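Local coordinates for protein neuraminidase (Influenza A virus, PDB 4GDI) that forms a tetrameric, beta-propeller neuraminidase-like ectodomain and is predicted to remove terminal sialic acids, although its putative active site has diverged, at residues Asn70-Met73 with Glu74-Ser78; Phe28-Pro32 with Glu33-Asp37; Glu178-Gly182 with Thr183-Trp187. All coordinates share one frame; numbering follows the deposited sequence.

Contact 1 of 3, residues Asn70-Met73 with Glu74-Ser78; sequences NTSM and EWEES. With NAG (2-acetamido-2-deoxy-beta-D-glucopyranose), chain Q.
Ser72 O accepts two backbone bonds from the residues just after it, and this curls the chain into a single alpha turn. The turn lies in the loop between strands 67-68 and 78-83 of the propeller. Glu76 N reaches Ser72 O at 2.9 Å, nearly along the C=O axis. Trp75 N, 3.1 Å from Ser72 O, comes from above the carbonyl plane, 51° out of it. An ST turn leads in, with Met73 N donating to Thr71 OG1 over 3.0 Å. A water joins the two parts by donating to Thr71 O and accepting from Glu74 N.

Trp75 covers the turn. Its CG sits between its backbone N and carbonyl carbon (chi1 65°), which folds the indole back over Ser72. Ser72 CA lies over one ring face in a CH-pi contact, 3.6 Å from the centroid of the six-membered ring. Ser72 OG approaches Trp75 CZ2 to 3.1 Å. The extended chain of Glu76 brings OE2 to 3.5 Å from Ser72 CB, and the same oxygen hydrogen-bonds a glycerol, probably from the crystallisation liquor. Met73 packs instead on Ala59 of strand 53-64, and Glu74 forms a salt bridge with Arg42. Thr71, Ser72 and Met73 also pack on Pro29 of a second subunit. Near the start of the loop, Asn70 ND2 is covalently bonded to C1 of an N-acetylglucosamine, 1.4 Å away.

Contact 2 of 3, residues Phe28-Pro32 with Glu33-Asp37; sequences FPWGP and ELPGD
Trp30 and Pro35 meet at the tight end of this local contact. The two side chains cross at about a right angle. Pro35 CD sits over one indole face, 3.6 Å from the centroid of the six-membered ring and only 7° off its normal, a CH-pi contact. Phe28 CB covers the opposite face, 3.4 Å above the plane of the Trp30 ring. The indole is thus clamped between two neighbours from its own loop. Trp30 CG lies anti to its carbonyl carbon (chi1 -52°), and this swings the indole under Pro35 CD. The backbone bend brings Trp30 CB to 4.0 Å from Leu34 CB.

The loop runs from strand 20-25 to strand 39-42 and so passes from one propeller sheet to the next. Prolines shape it. Pro29 is the centre of an inverse gamma turn, and a cis peptide precedes Pro32. The bend round Pro32 is closed by Gly31 N, which donates to Glu33 O over 2.9 Å, from above the carbonyl plane. Trp30 also packs on Ile353 of strand 352-362.

The other end is looser and partly exposed. Pro32 and Glu33 touch there mainly as chain neighbours, with Glu33 CB 3.5 Å from Pro32 C. The Glu33 side chain is extended and leads away from the bend. Its OE1 accepts from the backbone N of Asn70 of a third subunit, and Pro32 packs on that same Asn70.

Contact 3 of 3, residues Glu178-Gly182 with Thr183-Trp187; sequences ELQNG and TVQRW. With NAG (2-acetamido-2-deoxy-beta-D-glucopyranose), chain O.
Glu178 holds CG anti to its backbone nitrogen (chi1 177°) and runs straight out from the strand, while Arg186 places CG between its own N and carbonyl carbon (chi1 56°). These torsions bring carboxylate and guanidinium together on one face of a beta hairpin. Arg186 NE donates to Glu178 OE1 over 2.8 Å as part of a salt bridge, with the oxygen at the guanidinium edge and near its plane. Arg186 NH2 adds a weak bond to the same oxygen. A water donates to Glu178 OE2 over 2.6 Å and is held weakly by Arg186 NH2.

Strands 173-180 and 183-189 form the hairpin at the outer edge of a four-stranded propeller sheet. A type I' turn from Gln180 to Thr183 joins them. Glu178 pairs with Arg186, but Leu179 pairs with Val184, so a beta bulge shifts the register by one. The extra residue is Gln185. Its backbone N donates to Glu178 O over 2.9 Å. Its NE2 turns back to Thr183 O, also at 2.9 Å. Thr183 O accepts Gln180 N as well, and the two donors reach it from opposite faces of its plane. The amides of Gln185 and Gln180 are stacked, their planes 26° apart. On the opposite face of the sheet, Leu179 CD2 touches Val184 CG2 at 3.7 Å.

Asn181, in the turn, carries an N-linked sugar, with ND2 bonded to C1 at 1.4 Å. Glu178 and Gln180 bind calcium in a structure of this protein; none is bound at Glu178 here. Arg186 forms a second salt bridge with Glu230 and so bridges two acids. Glu178 OE2 is also hydrogen-bonded to Ser158 OG. With both oxygens engaged, the Glu178 carboxylate is held in orientation, and its charged form is probably favoured.

Contacts 1 and 2 lie on the same side of the chain's centre, about 20 Å apart between centres, and do not touch within the chain. Both belong to irregular loops, and in the tetramer contact 1 of one subunit packs against contact 2 of a neighbouring subunit. Contact 2 is the more buried and mostly apolar. Contact 1 is partly buried and rests on backbone bonds and one indole face. Contact 3 is also partly buried, but it sits on a regular hairpin about 40 Å from contact 2 between centres and across the chain's centre from it. Its chemistry is ionic and amide-based. Contacts 1 and 3 each carry an N-linked sugar.

Contact 1 of 3, residues Asn70-Met73 with Glu74-Ser78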
loop_
_atom_site.group_PDB
_atom_site.type_symbol
_atom_site.label_atom_id
_atom_site.label_comp_id
_atom_site.label_asym_id
_atom_site.label_seq_id
_atom_site.Cartn_x
_atom_site.Cartn_y
_atom_site.Cartn_z
ATOM N N ASN A 70 8.100 20.182 -14.637
ATOM C CA ASN A 70 9.342 20.346 -15.392
ATOM C C ASN A 70 10.416 19.393 -14.860
ATOM O O ASN A 70 11.039 19.653 -13.827
ATOM C CB ASN A 70 9.829 21.808 -15.357
ATOM C CG ASN A 70 10.874 22.116 -16.440
ATOM O OD1 ASN A 70 11.685 21.256 -16.796
ATOM N ND2 ASN A 70 10.852 23.354 -16.966
ATOM N N THR A 71 10.620 18.289 -15.580
ATOM C CA THR A 71 11.594 17.263 -15.201
ATOM C C THR A 71 12.314 16.740 -16.444
ATOM O O THR A 71 12.045 17.187 -17.553
ATOM C CB THR A 71 10.909 16.059 -14.495
ATOM O OG1 THR A 71 10.262 15.229 -15.468
ATOM C CG2 THR A 71 9.882 16.533 -13.457
ATOM N N SER A 72 13.219 15.783 -16.264
ATOM C CA SER A 72 13.861 15.111 -17.401
ATOM C C SER A 72 13.168 13.785 -17.766
ATOM O O SER A 72 13.736 12.966 -18.499
ATOM C CB SER A 72 15.330 14.809 -17.089
ATOM O OG SER A 72 16.033 15.968 -16.681
ATOM N N MET A 73 11.958 13.564 -17.254
ATOM C CA MET A 73 11.326 12.246 -17.383
ATOM C C MET A 73 11.122 11.867 -18.854
ATOM O O MET A 73 11.182 10.695 -19.216
ATOM C CB MET A 73 9.989 12.210 -16.629
ATOM C CG MET A 73 9.373 10.812 -16.531
ATOM S SD MET A 73 7.921 10.743 -15.454
ATOM C CE MET A 73 8.704 10.773 -13.841
ATOM N N GLU A 74 10.894 12.868 -19.699
ATOM C CA GLU A 74 10.583 12.624 -21.100
ATOM C C GLU A 74 11.759 12.028 -21.863
ATOM O O GLU A 74 11.553 11.265 -22.811
ATOM C CB GLU A 74 10.130 13.921 -21.778
ATOM C CG GLU A 74 9.494 13.729 -23.157
ATOM C CD GLU A 74 10.519 13.538 -24.265
ATOM O OE1 GLU A 74 11.525 14.285 -24.291
ATOM O OE2 GLU A 74 10.319 12.637 -25.111
ATOM N N TRP A 75 12.989 12.368 -21.478
ATOM C CA TRP A 75 14.128 11.884 -22.255
ATOM C C TRP A 75 15.017 10.921 -21.479
ATOM O O TRP A 75 15.870 10.255 -22.065
ATOM C CB TRP A 75 14.935 13.045 -22.840
ATOM C CG TRP A 75 15.603 13.900 -21.836
ATOM C CD1 TRP A 75 16.813 13.677 -21.245
ATOM C CD2 TRP A 75 15.120 15.140 -21.309
ATOM N NE1 TRP A 75 17.112 14.699 -20.374
ATOM C CE2 TRP A 75 16.088 15.611 -20.397
ATOM C CE3 TRP A 75 13.961 15.897 -21.516
ATOM C CZ2 TRP A 75 15.931 16.801 -19.693
ATOM C CZ3 TRP A 75 13.808 17.081 -20.816
ATOM C CH2 TRP A 75 14.789 17.521 -19.917
ATOM N N GLU A 76 14.798 10.829 -20.171
ATOM C CA GLU A 76 15.374 9.744 -19.380
ATOM C C GLU A 76 14.315 8.663 -19.194
ATOM O O GLU A 76 13.541 8.684 -18.231
ATOM C CB GLU A 76 15.848 10.250 -18.025
ATOM C CG GLU A 76 16.972 11.253 -18.125
ATOM C CD GLU A 76 17.654 11.480 -16.794
ATOM O OE1 GLU A 76 17.852 10.493 -16.053
ATOM O OE2 GLU A 76 17.987 12.643 -16.491
ATOM N N GLU A 77 14.289 7.724 -20.132
ATOM C CA GLU A 77 13.167 6.812 -20.266
ATOM C C GLU A 77 13.323 5.587 -19.393
ATOM O O GLU A 77 14.331 4.873 -19.476
ATOM C CB GLU A 77 13.006 6.393 -21.728
ATOM C CG GLU A 77 12.858 7.574 -22.659
ATOM C CD GLU A 77 12.429 7.177 -24.057
ATOM O OE1 GLU A 77 11.209 7.058 -24.288
ATOM O OE2 GLU A 77 13.312 7.006 -24.925
ATOM N N SER A 78 12.295 5.332 -18.592
ATOM C CA SER A 78 12.261 4.143 -17.741
ATOM C C SER A 78 10.928 3.409 -17.836
ATOM O O SER A 78 9.859 4.014 -18.002
ATOM C CB SER A 78 12.545 4.526 -16.284
ATOM O OG SER A 78 13.898 4.935 -16.117
HETATM C C1 NAG Q . 12.128 23.733 -17.541
HETATM C C2 NAG Q . 11.809 24.558 -18.789
HETATM C C3 NAG Q . 13.000 25.340 -19.356
HETATM C C4 NAG Q . 13.900 25.925 -18.279
HETATM C C5 NAG Q . 14.169 24.890 -17.198
HETATM C C6 NAG Q . 15.099 25.449 -16.120
HETATM C C7 NAG Q . 9.973 23.532 -19.963
HETATM C C8 NAG Q . 9.526 22.246 -20.597
HETATM N N2 NAG Q . 11.282 23.676 -19.808
HETATM O O3 NAG Q . 12.517 26.414 -20.132
HETATM O O4 NAG Q . 15.114 26.344 -18.865
HETATM O O5 NAG Q . 12.932 24.476 -16.648
HETATM O O6 NAG Q . 14.694 26.743 -15.724
HETATM O O7 NAG Q . 9.163 24.394 -19.609
HETATM O O HOH W 1 10.481 15.857 -19.336
#

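Contact 2 of 3, residues Phe28-Pro32 with Glu33-Asp37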
loop_
_atom_site.group_PDB
_atom_site.type_symbol
_atom_site.label_atom_id
_atom_site.label_comp_id
_atom_site.label_asym_id
_atom_site.label_seq_id
_atom_site.Cartn_x
_atom_site.Cartn_y
_atom_site.Cartn_z
ATOM N N PHE A 28 -8.906 4.839 -17.266
ATOM C CA PHE A 28 -9.353 5.881 -16.361
ATOM C C PHE A 28 -9.824 7.059 -17.230
ATOM O O PHE A 28 -9.186 7.389 -18.231
ATOM C CB PHE A 28 -8.241 6.236 -15.368
ATOM C CG PHE A 28 -8.029 5.171 -14.319
ATOM C CD1 PHE A 28 -7.180 4.097 -14.556
ATOM C CD2 PHE A 28 -8.714 5.220 -13.114
ATOM C CE1 PHE A 28 -7.002 3.100 -13.597
ATOM C CE2 PHE A 28 -8.547 4.224 -12.151
ATOM C CZ PHE A 28 -7.689 3.167 -12.394
ATOM N N PRO A 29 -10.978 7.654 -16.876
ATOM C CA PRO A 29 -11.693 8.590 -17.748
ATOM C C PRO A 29 -11.156 10.027 -17.668
ATOM O O PRO A 29 -11.951 10.957 -17.557
ATOM C CB PRO A 29 -13.114 8.538 -17.182
ATOM C CG PRO A 29 -12.901 8.354 -15.720
ATOM C CD PRO A 29 -11.687 7.458 -15.596
ATOM N N TRP A 30 -9.837 10.197 -17.727
ATOM C CA TRP A 30 -9.233 11.526 -17.666
ATOM C C TRP A 30 -9.547 12.369 -18.909
ATOM O O TRP A 30 -9.893 11.848 -19.968
ATOM C CB TRP A 30 -7.716 11.422 -17.490
ATOM C CG TRP A 30 -7.286 10.536 -16.335
ATOM C CD1 TRP A 30 -6.256 9.642 -16.336
ATOM C CD2 TRP A 30 -7.882 10.456 -15.031
ATOM N NE1 TRP A 30 -6.162 9.022 -15.113
ATOM C CE2 TRP A 30 -7.149 9.498 -14.296
ATOM C CE3 TRP A 30 -8.958 11.098 -14.414
ATOM C CZ2 TRP A 30 -7.458 9.167 -12.982
ATOM C CZ3 TRP A 30 -9.262 10.771 -13.099
ATOM C CH2 TRP A 30 -8.514 9.813 -12.400
ATOM N N GLY A 31 -9.417 13.684 -18.764
ATOM C CA GLY A 31 -9.649 14.597 -19.864
ATOM C C GLY A 31 -11.013 15.254 -19.764
ATOM O O GLY A 31 -12.015 14.562 -19.564
ATOM N N PRO A 32 -11.067 16.588 -19.942
ATOM C CA PRO A 32 -9.907 17.415 -20.317
ATOM C C PRO A 32 -8.939 17.681 -19.173
ATOM O O PRO A 32 -7.838 18.181 -19.409
ATOM C CB PRO A 32 -10.546 18.722 -20.796
ATOM C CG PRO A 32 -11.834 18.807 -20.046
ATOM C CD PRO A 32 -12.319 17.367 -19.946
ATOM N N GLU A 33 -9.328 17.344 -17.950
ATOM C CA GLU A 33 -8.416 17.481 -16.818
ATOM C C GLU A 33 -7.980 16.117 -16.248
ATOM O O GLU A 33 -8.659 15.112 -16.413
ATOM C CB GLU A 33 -9.057 18.346 -15.729
ATOM C CG GLU A 33 -9.229 19.800 -16.148
ATOM C CD GLU A 33 -9.787 20.680 -15.043
ATOM O OE1 GLU A 33 -10.582 20.178 -14.221
ATOM O OE2 GLU A 33 -9.430 21.880 -15.004
ATOM N N LEU A 34 -6.827 16.098 -15.597
ATOM C CA LEU A 34 -6.385 14.921 -14.870
ATOM C C LEU A 34 -5.778 15.331 -13.538
ATOM O O LEU A 34 -5.351 16.469 -13.365
ATOM C CB LEU A 34 -5.396 14.076 -15.683
ATOM C CG LEU A 34 -4.334 14.729 -16.556
ATOM C CD1 LEU A 34 -3.652 15.891 -15.857
ATOM C CD2 LEU A 34 -3.310 13.678 -16.954
ATOM N N PRO A 35 -5.769 14.407 -12.576
ATOM C CA PRO A 35 -5.232 14.727 -11.256
ATOM C C PRO A 35 -3.719 14.894 -11.298
ATOM O O PRO A 35 -3.085 14.433 -12.245
ATOM C CB PRO A 35 -5.634 13.515 -10.406
ATOM C CG PRO A 35 -5.832 12.403 -11.382
ATOM C CD PRO A 35 -6.316 13.039 -12.651
ATOM N N GLY A 36 -3.156 15.571 -10.300
ATOM C CA GLY A 36 -1.714 15.749 -10.220
ATOM C C GLY A 36 -1.009 14.477 -9.782
ATOM O O GLY A 36 -1.630 13.589 -9.200
ATOM N N ASP A 37 0.286 14.384 -10.069
ATOM C CA ASP A 37 1.102 13.250 -9.627
ATOM C C ASP A 37 0.714 11.958 -10.331
ATOM O O ASP A 37 0.944 10.856 -9.823
ATOM C CB ASP A 37 1.022 13.081 -8.107
ATOM C CG ASP A 37 1.794 14.162 -7.363
ATOM O OD1 ASP A 37 2.879 14.552 -7.844
ATOM O OD2 ASP A 37 1.315 14.627 -6.306
#

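Contact 3 of 3, residues Glu178-Gly182 with Thr183-Trp187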
loop_
_atom_site.group_PDB
_atom_site.type_symbol
_atom_site.label_atom_id
_atom_site.label_comp_id
_atom_site.label_asym_id
_atom_site.label_seq_id
_atom_site.Cartn_x
_atom_site.Cartn_y
_atom_site.Cartn_z
ATOM N N GLU A 178 14.897 -17.211 -27.717
ATOM C CA GLU A 178 14.397 -18.086 -26.671
ATOM C C GLU A 178 15.197 -17.870 -25.387
ATOM O O GLU A 178 16.421 -17.948 -25.411
ATOM C CB GLU A 178 14.494 -19.550 -27.077
ATOM C CG GLU A 178 14.048 -20.476 -25.970
ATOM C CD GLU A 178 14.224 -21.950 -26.317
ATOM O OE1 GLU A 178 14.714 -22.254 -27.420
ATOM O OE2 GLU A 178 13.867 -22.799 -25.473
ATOM N N LEU A 179 14.495 -17.611 -24.281
ATOM C CA LEU A 179 15.121 -17.380 -22.983
ATOM C C LEU A 179 14.697 -18.448 -21.980
ATOM O O LEU A 179 13.590 -18.979 -22.058
ATOM C CB LEU A 179 14.704 -16.017 -22.424
ATOM C CG LEU A 179 14.712 -14.859 -23.409
ATOM C CD1 LEU A 179 14.287 -13.574 -22.699
ATOM C CD2 LEU A 179 16.095 -14.725 -24.041
ATOM N N GLN A 180 15.594 -18.765 -21.052
ATOM C CA GLN A 180 15.260 -19.564 -19.875
ATOM C C GLN A 180 15.942 -18.903 -18.671
ATOM O O GLN A 180 17.126 -18.563 -18.721
ATOM C CB GLN A 180 15.695 -21.039 -20.048
ATOM C CG GLN A 180 14.806 -21.844 -20.987
ATOM C CD GLN A 180 15.234 -23.311 -21.127
ATOM O OE1 GLN A 180 15.744 -23.914 -20.184
ATOM N NE2 GLN A 180 15.014 -23.885 -22.305
ATOM N N ASN A 181 15.195 -18.678 -17.601
ATOM C CA ASN A 181 15.743 -17.927 -16.481
ATOM C C ASN A 181 16.474 -16.681 -16.959
ATOM O O ASN A 181 17.539 -16.339 -16.439
ATOM C CB ASN A 181 16.715 -18.802 -15.683
ATOM C CG ASN A 181 16.069 -20.054 -15.165
ATOM O OD1 ASN A 181 14.876 -20.066 -14.861
ATOM N ND2 ASN A 181 16.861 -21.123 -15.053
ATOM N N GLY A 182 15.919 -16.003 -17.960
ATOM C CA GLY A 182 16.461 -14.723 -18.383
ATOM C C GLY A 182 17.759 -14.806 -19.159
ATOM O O GLY A 182 18.444 -13.796 -19.344
ATOM N N THR A 183 18.077 -16.002 -19.647
ATOM C CA THR A 183 19.343 -16.251 -20.329
ATOM C C THR A 183 19.066 -16.734 -21.745
ATOM O O THR A 183 18.317 -17.701 -21.942
ATOM C CB THR A 183 20.159 -17.330 -19.592
ATOM O OG1 THR A 183 20.288 -16.980 -18.208
ATOM C CG2 THR A 183 21.548 -17.470 -20.212
ATOM N N VAL A 184 19.695 -16.095 -22.722
ATOM C CA VAL A 184 19.506 -16.481 -24.112
ATOM C C VAL A 184 19.996 -17.916 -24.327
ATOM O O VAL A 184 21.159 -18.224 -24.082
ATOM C CB VAL A 184 20.244 -15.520 -25.053
ATOM C CG1 VAL A 184 20.128 -15.983 -26.501
ATOM C CG2 VAL A 184 19.691 -14.119 -24.894
ATOM N N GLN A 185 19.093 -18.782 -24.780
ATOM C CA GLN A 185 19.428 -20.165 -25.118
ATOM C C GLN A 185 19.812 -20.278 -26.581
ATOM O O GLN A 185 20.805 -20.907 -26.932
ATOM C CB GLN A 185 18.243 -21.086 -24.826
ATOM C CG GLN A 185 17.759 -20.975 -23.392
ATOM C CD GLN A 185 18.826 -21.398 -22.398
ATOM O OE1 GLN A 185 19.167 -22.573 -22.310
ATOM N NE2 GLN A 185 19.357 -20.441 -21.648
ATOM N N ARG A 186 19.004 -19.676 -27.435
ATOM C CA ARG A 186 19.301 -19.602 -28.849
ATOM C C ARG A 186 18.427 -18.534 -29.484
ATOM O O ARG A 186 17.561 -17.955 -28.834
ATOM C CB ARG A 186 19.091 -20.955 -29.523
ATOM C CG ARG A 186 17.725 -21.506 -29.334
ATOM C CD ARG A 186 17.606 -22.955 -29.777
ATOM N NE ARG A 186 16.385 -23.517 -29.222
ATOM C CZ ARG A 186 15.745 -24.584 -29.683
ATOM N NH1 ARG A 186 16.199 -25.262 -30.733
ATOM N NH2 ARG A 186 14.637 -24.979 -29.071
ATOM N N TRP A 187 18.691 -18.245 -30.750
ATOM C CA TRP A 187 17.856 -17.331 -31.489
ATOM C C TRP A 187 17.833 -17.741 -32.948
ATOM O O TRP A 187 18.688 -18.496 -33.419
ATOM C CB TRP A 187 18.332 -15.887 -31.308
ATOM C CG TRP A 187 19.768 -15.657 -31.665
ATOM C CD1 TRP A 187 20.841 -15.720 -30.830
ATOM C CD2 TRP A 187 20.282 -15.312 -32.953
ATOM N NE1 TRP A 187 21.996 -15.445 -31.518
ATOM C CE2 TRP A 187 21.678 -15.188 -32.825
ATOM C CE3 TRP A 187 19.698 -15.099 -34.202
ATOM C CZ2 TRP A 187 22.496 -14.857 -33.896
ATOM C CZ3 TRP A 187 20.510 -14.771 -35.264
ATOM C CH2 TRP A 187 21.894 -14.655 -35.107
HETATM C C1 NAG O . 16.325 -22.180 -14.220
HETATM C C2 NAG O . 17.080 -23.445 -14.611
HETATM C C3 NAG O . 16.518 -24.632 -13.821
HETATM C C4 NAG O . 16.647 -24.340 -12.327
HETATM C C5 NAG O . 16.020 -22.986 -12.024
HETATM C C6 NAG O . 16.226 -22.615 -10.560
HETATM C C7 NAG O . 18.139 -23.375 -16.816
HETATM C C8 NAG O . 18.437 -24.331 -17.934
HETATM N N2 NAG O . 17.071 -23.651 -16.054
HETATM O O3 NAG O . 17.205 -25.820 -14.149
HETATM O O4 NAG O . 16.037 -25.353 -11.548
HETATM O O5 NAG O . 16.577 -21.978 -12.847
HETATM O O6 NAG O . 15.170 -21.775 -10.145
HETATM O O7 NAG O . 18.862 -22.390 -16.648
HETATM O O HOH W 2 12.285 -24.538 -26.599
#